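Local coordinates for protein Tetur07g02040 (Tetranychus urticae, PDB 6BDJ) that binds ferric iron and probably cleaves catechol-type aromatic rings between the two hydroxyl-bearing carbons, as an intradiol dioxygenase linked to detoxification in this spider mite, at residues 37-48 and 151-162; 60-71 and 129-137. All coordinates share one frame; numbering follows the deposited sequence.

How the contacts relate
Both contacts reach the same mixed sheet, from opposite sides of the chain's centre, with about 17 Å between their centres. Contact 2 joins two strands of that sheet, 64-71 and 130-136, through a regular backbone ladder; its mainly apolar face is buried in the core, and threonines and asparagines line the other. Contact 1 instead lays an irregular segment, 37-48, along the hairpin 151-162, running from buried His160 and Ile161 to exposed Glu48; few backbone bonds form there, and carboxylates, an arginine and histidines do most of the work. Along the chain, contact 2 is nested within the loop closed by contact 1, and Ile152 CD1 packs 3.8 Å from Leu71 CD2 where they touch.

Contact 1. Residues 37-48 and 151-162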
loop_
_atom_site.group_PDB
_atom_site.type_symbol
_atom_site.label_atom_id
_atom_site.label_comp_id
_atom_site.label_asym_id
_atom_site.label_seq_id
_atom_site.Cartn_x
_atom_site.Cartn_y
_atom_site.Cartn_z
ATOM N N SER A 37 -14.225 4.305 -2.481
ATOM C CA SER A 37 -12.968 3.848 -3.056
ATOM C C SER A 37 -13.068 2.379 -3.445
ATOM O O SER A 37 -13.811 1.615 -2.835
ATOM C CB SER A 37 -11.814 4.090 -2.111
ATOM O OG SER A 37 -11.532 5.477 -2.074
ATOM N N PRO A 38 -12.362 1.988 -4.502
ATOM C CA PRO A 38 -12.402 0.595 -4.870
ATOM C C PRO A 38 -11.550 -0.249 -3.918
ATOM O O PRO A 38 -10.600 0.251 -3.322
ATOM C CB PRO A 38 -11.753 0.604 -6.245
ATOM C CG PRO A 38 -10.716 1.682 -6.123
ATOM C CD PRO A 38 -11.424 2.759 -5.346
ATOM N N GLU A 39 -11.932 -1.512 -3.796
ATOM C CA GLU A 39 -11.162 -2.511 -3.115
ATOM C C GLU A 39 -10.374 -3.333 -4.117
ATOM O O GLU A 39 -10.760 -3.474 -5.295
ATOM C CB GLU A 39 -12.083 -3.459 -2.367
ATOM C CG GLU A 39 -12.791 -2.860 -1.168
ATOM C CD GLU A 39 -13.160 -3.930 -0.154
ATOM O OE1 GLU A 39 -12.308 -4.287 0.718
ATOM O OE2 GLU A 39 -14.301 -4.413 -0.251
ATOM N N VAL A 40 -9.283 -3.928 -3.648
ATOM C CA VAL A 40 -8.399 -4.727 -4.511
ATOM C C VAL A 40 -7.911 -5.865 -3.634
ATOM O O VAL A 40 -7.699 -5.673 -2.422
ATOM C CB VAL A 40 -7.169 -3.909 -4.976
ATOM C CG1 VAL A 40 -6.355 -4.712 -5.978
ATOM C CG2 VAL A 40 -7.583 -2.597 -5.629
ATOM N N GLY A 41 -7.671 -7.022 -4.245
ATOM C CA GLY A 41 -7.262 -8.220 -3.506
ATOM C C GLY A 41 -6.011 -7.970 -2.639
ATOM O O GLY A 41 -5.128 -7.202 -2.995
ATOM N N GLU A 42 -5.977 -8.623 -1.493
ATOM C CA GLU A 42 -4.897 -8.473 -0.518
ATOM C C GLU A 42 -3.555 -8.966 -1.034
ATOM O O GLU A 42 -2.490 -8.479 -0.612
ATOM C CB GLU A 42 -5.255 -9.295 0.707
ATOM C CG GLU A 42 -4.346 -9.110 1.890
ATOM C CD GLU A 42 -4.960 -9.748 3.113
ATOM O OE1 GLU A 42 -4.784 -10.988 3.308
ATOM O OE2 GLU A 42 -5.640 -8.999 3.860
ATOM N N GLY A 43 -3.620 -9.963 -1.911
ATOM C CA GLY A 43 -2.463 -10.769 -2.246
ATOM C C GLY A 43 -2.022 -11.610 -1.059
ATOM O O GLY A 43 -2.674 -11.600 -0.016
ATOM N N PRO A 44 -0.910 -12.331 -1.210
ATOM C CA PRO A 44 -0.484 -13.336 -0.238
ATOM C C PRO A 44 0.396 -12.885 0.912
ATOM O O PRO A 44 0.721 -13.704 1.765
ATOM C CB PRO A 44 0.307 -14.340 -1.102
ATOM C CG PRO A 44 0.562 -13.666 -2.424
ATOM C CD PRO A 44 -0.002 -12.280 -2.363
ATOM N N TYR A 45 0.805 -11.622 0.947
ATOM C CA TYR A 45 1.858 -11.219 1.876
ATOM C C TYR A 45 1.461 -10.325 3.033
ATOM O O TYR A 45 2.353 -9.739 3.684
ATOM C CB TYR A 45 3.030 -10.616 1.105
ATOM C CG TYR A 45 3.544 -11.531 0.000
ATOM C CD1 TYR A 45 3.850 -12.870 0.250
ATOM C CD2 TYR A 45 3.689 -11.062 -1.294
ATOM C CE1 TYR A 45 4.338 -13.695 -0.749
ATOM C CE2 TYR A 45 4.166 -11.883 -2.322
ATOM C CZ TYR A 45 4.495 -13.197 -2.041
ATOM O OH TYR A 45 4.962 -13.997 -3.052
ATOM N N PHE A 46 0.166 -10.271 3.364
ATOM C CA PHE A 46 -0.239 -9.554 4.576
ATOM C C PHE A 46 0.256 -10.303 5.784
ATOM O O PHE A 46 0.229 -11.550 5.818
ATOM C CB PHE A 46 -1.748 -9.352 4.686
ATOM C CG PHE A 46 -2.164 -8.534 5.883
ATOM C CD1 PHE A 46 -1.658 -7.246 6.085
ATOM C CD2 PHE A 46 -3.041 -9.053 6.835
ATOM C CE1 PHE A 46 -2.021 -6.508 7.202
ATOM C CE2 PHE A 46 -3.415 -8.319 7.930
ATOM C CZ PHE A 46 -2.911 -7.048 8.130
ATOM N N ILE A 47 0.725 -9.533 6.776
ATOM C CA ILE A 47 1.141 -10.071 8.066
ATOM C C ILE A 47 0.421 -9.251 9.109
ATOM O O ILE A 47 0.652 -8.052 9.262
ATOM C CB ILE A 47 2.656 -10.000 8.294
ATOM C CG1 ILE A 47 3.378 -10.882 7.283
ATOM C CG2 ILE A 47 3.012 -10.508 9.696
ATOM C CD1 ILE A 47 4.908 -10.810 7.349
ATOM N N GLU A 48 -0.464 -9.925 9.819
ATOM C CA GLU A 48 -1.366 -9.264 10.731
ATOM C C GLU A 48 -0.673 -9.058 12.074
ATOM O O GLU A 48 -0.770 -9.880 12.974
ATOM C CB GLU A 48 -2.662 -10.050 10.880
ATOM C CG GLU A 48 -3.709 -9.209 11.588
ATOM C CD GLU A 48 -5.117 -9.805 11.605
ATOM O OE1 GLU A 48 -5.362 -10.901 11.043
ATOM O OE2 GLU A 48 -5.978 -9.127 12.195
ATOM N N ARG A 151 -4.638 -2.048 4.162
ATOM C CA ARG A 151 -5.772 -2.710 4.750
ATOM C C ARG A 151 -6.192 -1.919 5.963
ATOM O O ARG A 151 -5.344 -1.479 6.744
ATOM C CB ARG A 151 -5.382 -4.131 5.130
ATOM C CG ARG A 151 -6.312 -4.832 6.089
ATOM C CD ARG A 151 -6.078 -6.340 6.012
ATOM N NE ARG A 151 -6.609 -7.004 7.184
ATOM C CZ ARG A 151 -6.818 -8.312 7.355
ATOM N NH1 ARG A 151 -6.592 -9.207 6.393
ATOM N NH2 ARG A 151 -7.291 -8.736 8.533
ATOM N N ILE A 152 -7.495 -1.710 6.112
ATOM C CA ILE A 152 -8.049 -0.833 7.155
ATOM C C ILE A 152 -8.997 -1.578 8.065
ATOM O O ILE A 152 -9.959 -2.194 7.605
ATOM C CB ILE A 152 -8.790 0.366 6.560
ATOM C CG1 ILE A 152 -7.842 1.094 5.606
ATOM C CG2 ILE A 152 -9.258 1.305 7.669
ATOM C CD1 ILE A 152 -8.509 2.094 4.702
ATOM N N HIS A 153 -8.744 -1.478 9.367
ATOM C CA HIS A 153 -9.641 -2.025 10.369
ATOM C C HIS A 153 -10.333 -0.874 11.042
ATOM O O HIS A 153 -9.679 0.101 11.421
ATOM C CB HIS A 153 -8.909 -2.837 11.422
ATOM C CG HIS A 153 -8.183 -4.027 10.881
ATOM N ND1 HIS A 153 -7.523 -4.920 11.697
ATOM C CD2 HIS A 153 -8.036 -4.490 9.614
ATOM C CE1 HIS A 153 -6.995 -5.880 10.962
ATOM N NE2 HIS A 153 -7.284 -5.639 9.692
ATOM N N ALA A 154 -11.655 -0.975 11.157
ATOM C CA ALA A 154 -12.462 -0.043 11.956
ATOM C C ALA A 154 -13.488 -0.869 12.678
ATOM O O ALA A 154 -14.027 -1.807 12.094
ATOM C CB ALA A 154 -13.153 0.996 11.087
ATOM N N ASN A 155 -13.714 -0.558 13.953
ATOM C CA ASN A 155 -14.732 -1.259 14.791
ATOM C C ASN A 155 -14.454 -2.768 14.893
ATOM O O ASN A 155 -15.389 -3.577 14.939
ATOM C CB ASN A 155 -16.193 -1.045 14.274
ATOM C CG ASN A 155 -16.457 0.351 13.759
ATOM O OD1 ASN A 155 -17.075 0.507 12.713
ATOM N ND2 ASN A 155 -15.990 1.372 14.479
ATOM N N GLY A 156 -13.178 -3.166 14.884
ATOM C CA GLY A 156 -12.796 -4.575 14.800
ATOM C C GLY A 156 -13.269 -5.351 13.565
ATOM O O GLY A 156 -13.382 -6.578 13.617
ATOM N N ASN A 157 -13.608 -4.631 12.493
ATOM C CA ASN A 157 -13.931 -5.245 11.211
ATOM C C ASN A 157 -12.829 -4.861 10.235
ATOM O O ASN A 157 -12.286 -3.738 10.285
ATOM C CB ASN A 157 -15.273 -4.773 10.623
ATOM C CG ASN A 157 -16.464 -5.507 11.186
ATOM O OD1 ASN A 157 -16.370 -6.283 12.146
ATOM N ND2 ASN A 157 -17.616 -5.238 10.601
ATOM N N VAL A 158 -12.554 -5.790 9.321
ATOM C CA VAL A 158 -11.702 -5.509 8.184
ATOM C C VAL A 158 -12.606 -4.749 7.222
ATOM O O VAL A 158 -13.412 -5.351 6.524
ATOM C CB VAL A 158 -11.162 -6.791 7.516
ATOM C CG1 VAL A 158 -10.100 -6.422 6.484
ATOM C CG2 VAL A 158 -10.605 -7.763 8.550
ATOM N N ALA A 159 -12.487 -3.428 7.210
ATOM C CA ALA A 159 -13.408 -2.581 6.497
ATOM C C ALA A 159 -13.094 -2.424 5.016
ATOM O O ALA A 159 -14.010 -2.227 4.203
ATOM C CB ALA A 159 -13.479 -1.230 7.185
ATOM N N HIS A 160 -11.807 -2.491 4.666
ATOM C CA HIS A 160 -11.365 -2.162 3.316
ATOM C C HIS A 160 -9.948 -2.617 3.075
ATOM O O HIS A 160 -9.079 -2.394 3.907
ATOM C CB HIS A 160 -11.466 -0.648 3.075
ATOM C CG HIS A 160 -11.421 -0.258 1.630
ATOM N ND1 HIS A 160 -12.542 0.126 0.929
ATOM C CD2 HIS A 160 -10.388 -0.189 0.756
ATOM C CE1 HIS A 160 -12.202 0.416 -0.318
ATOM N NE2 HIS A 160 -10.898 0.244 -0.445
ATOM N N ILE A 161 -9.720 -3.253 1.942
ATOM C CA ILE A 161 -8.415 -3.716 1.510
ATOM C C ILE A 161 -8.219 -3.186 0.103
ATOM O O ILE A 161 -9.122 -3.272 -0.751
ATOM C CB ILE A 161 -8.329 -5.251 1.457
ATOM C CG1 ILE A 161 -8.456 -5.844 2.852
ATOM C CG2 ILE A 161 -7.011 -5.705 0.793
ATOM C CD1 ILE A 161 -8.666 -7.350 2.873
ATOM N N GLY A 162 -7.046 -2.664 -0.167
ATOM C CA GLY A 162 -6.766 -2.129 -1.486
ATOM C C GLY A 162 -5.306 -2.074 -1.818
ATOM O O GLY A 162 -4.459 -2.709 -1.155
HETATM O O HOH W 1 -4.136 -5.323 -0.967
#
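Arg151 meets Glu42 at the edge of its guanidinium and Phe46 over one face, with Val158 CG1 over the opposite face. NH1 donates to the syn lone pair of Glu42 OE2 at 2.7 Å, in the guanidinium plane, forming a salt bridge. Phe46 CE2 sits over the centre of its face, 3.5 Å from Arg151 CZ, with the two planes 21° apart, while Arg151 CD makes a CH-pi contact over the phenyl ring. Arg151 NE donates to His153 NE2 at 2.9 Å, a bond lying in the planes of both the guanidinium and the imidazole; the extended chain, with CG anti to the backbone N (chi1 164°), carries the group out to these partners.

Near the start of 37-48 the packing is also close. Glu39 CG rests over one face of the His160 ring, 3.6 Å from its centroid, and the imidazole NE2 donates to Pro38 O at 2.9 Å from above the carbonyl plane. Glu39 OE1 takes Ile161 N through its anti lone pair and is also bonded to Ser232 OG, and Val40 N returns a 3.0 Å bond to Ile161 O. A water bridges Gly41 O and Gly162 O.

The exposed Glu48 is looser: its OE1 stands 3.8 Å from Arg151 NH2, a long electrostatic pairing toward which no N-H points. A classic bulge sets Ala159 and His160 together across from Ile152, and a type I' turn closes this beta-hairpin, whose first strand carries the iron ligand His149, with His147 just before it, of the intradiol dioxygenase site.

Contact 2. Residues 60-71 and 129-137; sequences RIGIRLNVTLNL and GTVTFETLF
Bends at chi2 (-80°) and chi3 (-65°) fold the Arg64 side chain back over its neighbouring strand, although its CB starts out away from it. The guanidinium thereby meets Thr135 O at its edge, NH2 donating at 2.9 Å onto a lone pair in the carbonyl plane, while NH1 donates to Asn66 OD1 at 2.7 Å. Glu134 CB lies over one guanidinium face; its carboxylate stays beyond salt-bridge range and has Asn55 as a partner. Replacing Arg64 by alanine removes both donors, which is likely to cost Thr135 O its second bond and leave Asn66 OD1 without the arginine that grips it.

The backbones form an antiparallel ladder from Arg64-Leu136 to Asn70-Thr130, its strand directions 146° apart. Paired N-H and C=O groups of Leu65 with Thr135, Val67 with Phe133 and Leu69 with Val131 alternate with non-hydrogen-bonded pairs. Phe137 N to Ile63 O extends the pattern at one end, and Leu71 N to Gly129 O, 2.6 Å, at the other. Gly129 suits its place: a CB there would collide with Leu71 O.

On one face Thr68 OG1 and Thr132 OG1 share a 3.1 Å hydrogen bond, and Thr130 OG1 donates to Asn70 OD1 at 2.6 Å in the carbonyl plane. The other, mainly apolar face, Leu65, Val67, Leu69, Val131 and Phe133, is buried; Leu69 CB lies 4.0 Å from Val131 CG2, both residues meet Val85 of strand 84-88 and Phe133 meets its Ile87, while Thr135 OG1 is satisfied by Gln89. Such chemistry implies an amphipathic strand pair, in which threonine hydroxyls and the Asn70 amide oxygen add cross-strand bonds to those of the backbone.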
loop_
_atom_site.group_PDB
_atom_site.type_symbol
_atom_site.label_atom_id
_atom_site.label_comp_id
_atom_site.label_asym_id
_atom_site.label_seq_id
_atom_site.Cartn_x
_atom_site.Cartn_y
_atom_site.Cartn_z
ATOM N N ARG A 60 16.156 -0.653 4.316
ATOM C CA ARG A 60 15.926 -0.708 2.895
ATOM C C ARG A 60 16.422 0.555 2.212
ATOM O O ARG A 60 16.411 1.636 2.787
ATOM C CB ARG A 60 14.450 -0.893 2.601
ATOM C CG ARG A 60 13.889 -2.199 3.130
ATOM C CD ARG A 60 14.550 -3.400 2.500
ATOM N NE ARG A 60 15.521 -4.066 3.377
ATOM C CZ ARG A 60 16.200 -5.184 3.077
ATOM N NH1 ARG A 60 16.080 -5.757 1.894
ATOM N NH2 ARG A 60 17.056 -5.707 3.957
ATOM N N ILE A 61 16.841 0.389 0.970
ATOM C CA ILE A 61 17.434 1.465 0.189
ATOM C C ILE A 61 16.459 1.822 -0.918
ATOM O O ILE A 61 15.856 0.945 -1.516
ATOM C CB ILE A 61 18.817 1.050 -0.381
ATOM C CG1 ILE A 61 19.404 2.099 -1.327
ATOM C CG2 ILE A 61 18.779 -0.313 -1.061
ATOM C CD1 ILE A 61 19.666 3.439 -0.680
ATOM N N GLY A 62 16.311 3.114 -1.184
ATOM C CA GLY A 62 15.497 3.575 -2.295
ATOM C C GLY A 62 15.285 5.065 -2.189
ATOM O O GLY A 62 16.119 5.766 -1.592
ATOM N N ILE A 63 14.185 5.541 -2.767
ATOM C CA ILE A 63 13.886 6.963 -2.757
ATOM C C ILE A 63 12.765 7.188 -1.765
ATOM O O ILE A 63 11.721 6.546 -1.826
ATOM C CB ILE A 63 13.551 7.514 -4.156
ATOM C CG1 ILE A 63 14.835 7.484 -5.005
ATOM C CG2 ILE A 63 13.037 8.948 -4.050
ATOM C CD1 ILE A 63 14.673 7.737 -6.491
ATOM N N ARG A 64 12.994 8.129 -0.866
ATOM C CA ARG A 64 12.077 8.401 0.215
ATOM C C ARG A 64 10.738 8.904 -0.305
ATOM O O ARG A 64 10.703 9.770 -1.184
ATOM C CB ARG A 64 12.714 9.384 1.194
ATOM C CG ARG A 64 13.663 8.686 2.163
ATOM C CD ARG A 64 12.895 8.007 3.294
ATOM N NE ARG A 64 12.219 9.031 4.100
ATOM C CZ ARG A 64 10.907 9.303 4.137
ATOM N NH1 ARG A 64 10.492 10.314 4.893
ATOM N NH2 ARG A 64 9.999 8.598 3.458
ATOM N N LEU A 65 9.656 8.302 0.204
ATOM C CA LEU A 65 8.296 8.677 -0.133
ATOM C C LEU A 65 7.495 8.763 1.142
ATOM O O LEU A 65 7.449 7.806 1.893
ATOM C CB LEU A 65 7.669 7.616 -1.021
ATOM C CG LEU A 65 6.172 7.689 -1.335
ATOM C CD1 LEU A 65 5.779 9.039 -1.913
ATOM C CD2 LEU A 65 5.800 6.593 -2.333
ATOM N N ASN A 66 6.871 9.909 1.380
ATOM C CA ASN A 66 5.880 10.070 2.440
ATOM C C ASN A 66 4.477 9.855 1.888
ATOM O O ASN A 66 4.030 10.576 0.989
ATOM C CB ASN A 66 5.964 11.465 3.047
ATOM C CG ASN A 66 7.244 11.691 3.832
ATOM O OD1 ASN A 66 7.894 10.758 4.294
ATOM N ND2 ASN A 66 7.614 12.952 3.985
ATOM N N VAL A 67 3.779 8.883 2.454
ATOM C CA VAL A 67 2.448 8.505 2.022
ATOM C C VAL A 67 1.444 9.019 3.049
ATOM O O VAL A 67 1.454 8.571 4.188
ATOM C CB VAL A 67 2.352 6.968 1.903
ATOM C CG1 VAL A 67 0.908 6.509 1.684
ATOM C CG2 VAL A 67 3.230 6.456 0.768
ATOM N N THR A 68 0.591 9.962 2.645
ATOM C CA THR A 68 -0.468 10.475 3.506
ATOM C C THR A 68 -1.781 9.968 2.936
ATOM O O THR A 68 -2.064 10.160 1.751
ATOM C CB THR A 68 -0.459 12.013 3.553
ATOM O OG1 THR A 68 0.786 12.461 4.105
ATOM C CG2 THR A 68 -1.605 12.573 4.401
ATOM N N LEU A 69 -2.552 9.275 3.774
ATOM C CA LEU A 69 -3.881 8.798 3.417
ATOM C C LEU A 69 -4.909 9.518 4.255
ATOM O O LEU A 69 -4.758 9.580 5.474
ATOM C CB LEU A 69 -4.020 7.308 3.692
ATOM C CG LEU A 69 -3.004 6.363 3.058
ATOM C CD1 LEU A 69 -3.545 4.946 3.109
ATOM C CD2 LEU A 69 -2.707 6.712 1.616
ATOM N N ASN A 70 -5.950 10.043 3.608
ATOM C CA ASN A 70 -7.040 10.743 4.290
ATOM C C ASN A 70 -8.306 9.900 4.125
ATOM O O ASN A 70 -8.733 9.642 3.002
ATOM C CB ASN A 70 -7.208 12.148 3.708
ATOM C CG ASN A 70 -5.945 13.000 3.861
ATOM O OD1 ASN A 70 -5.469 13.257 4.980
ATOM N ND2 ASN A 70 -5.393 13.439 2.732
ATOM N N LEU A 71 -8.834 9.382 5.242
ATOM C CA LEU A 71 -9.998 8.495 5.233
ATOM C C LEU A 71 -11.247 9.289 5.587
ATOM O O LEU A 71 -11.257 10.022 6.591
ATOM C CB LEU A 71 -9.874 7.347 6.245
ATOM C CG LEU A 71 -8.733 6.308 6.159
ATOM C CD1 LEU A 71 -9.083 5.082 6.991
ATOM C CD2 LEU A 71 -8.386 5.875 4.738
ATOM N N GLY A 129 -8.975 12.132 10.178
ATOM C CA GLY A 129 -9.007 10.941 9.300
ATOM C C GLY A 129 -7.700 10.652 8.547
ATOM O O GLY A 129 -7.711 9.983 7.503
ATOM N N THR A 130 -6.584 11.144 9.091
ATOM C CA THR A 130 -5.289 11.133 8.405
ATOM C C THR A 130 -4.271 10.228 9.111
ATOM O O THR A 130 -4.212 10.202 10.356
ATOM C CB THR A 130 -4.743 12.577 8.335
ATOM O OG1 THR A 130 -5.671 13.406 7.607
ATOM C CG2 THR A 130 -3.364 12.636 7.669
ATOM N N VAL A 131 -3.501 9.481 8.303
ATOM C CA VAL A 131 -2.220 8.844 8.711
ATOM C C VAL A 131 -1.130 9.214 7.712
ATOM O O VAL A 131 -1.424 9.494 6.558
ATOM C CB VAL A 131 -2.280 7.312 8.774
ATOM C CG1 VAL A 131 -3.229 6.860 9.866
ATOM C CG2 VAL A 131 -2.685 6.713 7.429
ATOM N N THR A 132 0.120 9.199 8.160
ATOM C CA THR A 132 1.259 9.439 7.294
ATOM C C THR A 132 2.311 8.397 7.584
ATOM O O THR A 132 2.622 8.109 8.749
ATOM C CB THR A 132 1.823 10.858 7.475
ATOM O OG1 THR A 132 0.809 11.801 7.106
ATOM C CG2 THR A 132 3.055 11.090 6.589
ATOM N N PHE A 133 2.843 7.813 6.513
ATOM C CA PHE A 133 3.923 6.858 6.616
ATOM C C PHE A 133 5.157 7.411 5.904
ATOM O O PHE A 133 5.044 8.038 4.861
ATOM C CB PHE A 133 3.531 5.554 5.942
ATOM C CG PHE A 133 2.444 4.806 6.632
ATOM C CD1 PHE A 133 2.743 3.926 7.637
ATOM C CD2 PHE A 133 1.130 4.927 6.216
ATOM C CE1 PHE A 133 1.747 3.204 8.260
ATOM C CE2 PHE A 133 0.117 4.211 6.835
ATOM C CZ PHE A 133 0.425 3.355 7.864
ATOM N N GLU A 134 6.329 7.140 6.463
ATOM C CA GLU A 134 7.610 7.457 5.820
ATOM C C GLU A 134 8.119 6.154 5.266
ATOM O O GLU A 134 8.473 5.256 6.024
ATOM C CB GLU A 134 8.608 8.037 6.822
ATOM C CG GLU A 134 8.094 9.307 7.488
ATOM C CD GLU A 134 9.115 9.969 8.399
ATOM O OE1 GLU A 134 10.055 9.298 8.867
ATOM O OE2 GLU A 134 8.998 11.189 8.606
ATOM N N THR A 135 8.099 6.038 3.945
ATOM C CA THR A 135 8.415 4.797 3.287
ATOM C C THR A 135 9.328 5.065 2.125
ATOM O O THR A 135 10.005 6.090 2.083
ATOM C CB THR A 135 7.135 4.030 2.901
ATOM O OG1 THR A 135 7.480 2.749 2.380
ATOM C CG2 THR A 135 6.263 4.782 1.919
ATOM N N LEU A 136 9.434 4.102 1.222
ATOM C CA LEU A 136 10.190 4.289 0.002
ATOM C C LEU A 136 9.252 4.070 -1.164
ATOM O O LEU A 136 8.247 3.372 -1.039
ATOM C CB LEU A 136 11.332 3.274 -0.063
ATOM C CG LEU A 136 12.361 3.262 1.083
ATOM C CD1 LEU A 136 13.324 2.106 0.857
ATOM C CD2 LEU A 136 13.120 4.580 1.194
ATOM N N PHE A 137 9.598 4.626 -2.313
ATOM C CA PHE A 137 8.943 4.204 -3.534
ATOM C C PHE A 137 9.142 2.669 -3.692
ATOM O O PHE A 137 10.256 2.176 -3.562
ATOM C CB PHE A 137 9.456 4.984 -4.734
ATOM C CG PHE A 137 8.620 4.781 -5.955
ATOM C CD1 PHE A 137 8.831 3.675 -6.764
ATOM C CD2 PHE A 137 7.586 5.656 -6.272
ATOM C CE1 PHE A 137 8.042 3.444 -7.877
ATOM C CE2 PHE A 137 6.783 5.429 -7.382
ATOM C CZ PHE A 137 7.001 4.316 -8.177
#